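PDB 4M9Q: ARF-like GTPase, which is a small ARF-family GTPase with the P-loop fold, modelled here with phosphoaminophosphonic acid-guanylate ester and a magnesium ion. Local coordinates for residues A[110-113]-A[114-117]. Numbering follows the deposited sequence.
Sequences IFAN and KQDL. With GNP (phosphoaminophosphonic acid-guanylate ester), chain D.
Gln115 folds back on Ala112 where strand 108-113 gives way to its loop. Gln115 NE2 donates to Ala112 O at 3.1 Å in a fairly straight bond of 161°. The donor sits above the carbonyl plane, while the acceptor lies close to the plane of the Gln115 amide. A bend at chi2 (-73°) turns that amide back toward the strand. Gln115 NE2 also bonds Ala121 O, and so ties the strand end to the later part of the loop.

The turn itself is type I, from Lys114 to Leu117, closed by Leu117 N to Lys114 O at 3.1 Å.

Asn113-Lys114-Gln115-Asp116 is the NKxD guanine-specificity motif of P-loop GTPases. Both Asp116 carboxylate oxygens grip the base of GNP: OD1 takes N1 at 2.7 Å, OD2 takes N2 at 2.8 Å. This two-point bond reads the guanine edge.

The Lys114 chain runs extended across one face of the purine, with CD 4.0 Å from GNP C4. Its NZ makes a weak bond to the ribose O4' and a salt bridge with Asp80.

Asn113 ND2 lies 3.3 Å from GNP N7. Bonds to Ala15 O and Ala146 N hold both ends of the Asn113 amide and fix its rotation.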
# COMPACT_ATOMS: atom_id res chain seq x y z
N ILE A 110 1.56 -6.32 -2.79
CA ILE A 110 2.84 -5.79 -3.13
C ILE A 110 2.87 -5.60 -4.63
O ILE A 110 2.67 -6.55 -5.39
CB ILE A 110 3.96 -6.76 -2.70
CG1 ILE A 110 3.89 -6.96 -1.17
CG2 ILE A 110 5.34 -6.22 -3.12
CD1 ILE A 110 4.45 -8.26 -0.65
N PHE A 111 3.07 -4.37 -5.07
CA PHE A 111 3.17 -4.12 -6.50
C PHE A 111 4.62 -4.00 -6.91
O PHE A 111 5.36 -3.17 -6.43
CB PHE A 111 2.43 -2.85 -6.86
CG PHE A 111 0.94 -3.01 -6.93
CD1 PHE A 111 0.39 -3.79 -7.86
CD2 PHE A 111 0.11 -2.29 -6.10
CE1 PHE A 111 -0.98 -3.92 -7.96
CE2 PHE A 111 -1.28 -2.37 -6.20
CZ PHE A 111 -1.83 -3.21 -7.12
N ALA A 112 5.05 -4.88 -7.79
CA ALA A 112 6.42 -4.83 -8.32
C ALA A 112 6.34 -3.88 -9.50
O ALA A 112 6.15 -4.30 -10.64
CB ALA A 112 6.89 -6.21 -8.79
N ASN A 113 6.47 -2.59 -9.22
CA ASN A 113 6.18 -1.55 -10.20
C ASN A 113 7.32 -1.28 -11.22
O ASN A 113 8.46 -1.70 -11.05
CB ASN A 113 5.81 -0.26 -9.46
CG ASN A 113 5.23 0.78 -10.38
OD1 ASN A 113 4.48 0.46 -11.32
ND2 ASN A 113 5.59 2.03 -10.13
N LYS A 114 6.98 -0.61 -12.30
CA LYS A 114 7.96 -0.15 -13.31
C LYS A 114 8.45 -1.30 -14.22
O LYS A 114 9.60 -1.35 -14.58
CB LYS A 114 9.14 0.57 -12.63
CG LYS A 114 8.72 1.71 -11.67
CD LYS A 114 9.78 2.81 -11.59
CE LYS A 114 9.52 3.82 -10.50
NZ LYS A 114 10.67 4.72 -10.22
N GLN A 115 7.53 -2.19 -14.60
CA GLN A 115 7.85 -3.32 -15.44
C GLN A 115 8.09 -2.95 -16.89
O GLN A 115 8.46 -3.80 -17.68
CB GLN A 115 6.76 -4.38 -15.38
CG GLN A 115 6.56 -5.04 -14.02
CD GLN A 115 7.66 -6.00 -13.64
OE1 GLN A 115 8.12 -6.72 -14.48
NE2 GLN A 115 8.04 -6.04 -12.38
N ASP A 116 7.87 -1.69 -17.24
CA ASP A 116 8.29 -1.16 -18.56
C ASP A 116 9.78 -0.90 -18.62
O ASP A 116 10.36 -0.81 -19.70
CB ASP A 116 7.57 0.15 -18.88
CG ASP A 116 7.82 1.23 -17.81
OD1 ASP A 116 7.69 0.97 -16.55
OD2 ASP A 116 8.16 2.37 -18.22
N LEU A 117 10.43 -0.76 -17.48
CA LEU A 117 11.90 -0.54 -17.50
C LEU A 117 12.68 -1.84 -17.78
O LEU A 117 12.39 -2.91 -17.24
CB LEU A 117 12.36 0.13 -16.20
CG LEU A 117 11.84 1.56 -16.08
CD1 LEU A 117 12.34 2.11 -14.75
CD2 LEU A 117 12.26 2.39 -17.32
PG GNP D . 7.11 9.69 -2.88
O1G GNP D . 5.78 10.60 -3.08
O2G GNP D . 6.85 8.48 -1.92
O3G GNP D . 8.24 10.65 -2.47
N3B GNP D . 7.41 8.95 -4.38
PB GNP D . 6.14 8.10 -5.10
O1B GNP D . 4.70 8.77 -4.83
O2B GNP D . 6.24 6.68 -4.59
O3A GNP D . 6.58 8.15 -6.63
PA GNP D . 5.79 8.78 -7.85
O1A GNP D . 5.92 10.23 -7.57
O2A GNP D . 4.47 8.09 -7.95
O5' GNP D . 6.75 8.29 -9.03
C5' GNP D . 8.18 8.52 -8.92
C4' GNP D . 8.82 8.63 -10.32
O4' GNP D . 8.63 7.37 -10.97
C3' GNP D . 8.10 9.60 -11.26
O3' GNP D . 8.92 10.04 -12.34
C2' GNP D . 7.08 8.75 -11.93
O2' GNP D . 6.66 9.21 -13.18
C1' GNP D . 7.87 7.50 -12.16
N9 GNP D . 7.09 6.28 -12.39
C8 GNP D . 6.08 5.87 -11.63
N7 GNP D . 5.62 4.68 -12.06
C5 GNP D . 6.35 4.33 -13.13
C6 GNP D . 6.33 3.18 -14.05
O6 GNP D . 5.50 2.26 -13.93
N1 GNP D . 7.24 3.16 -15.00
C2 GNP D . 8.17 4.15 -15.16
N2 GNP D . 9.02 4.02 -16.18
N3 GNP D . 8.25 5.24 -14.36
C4 GNP D . 7.33 5.38 -13.35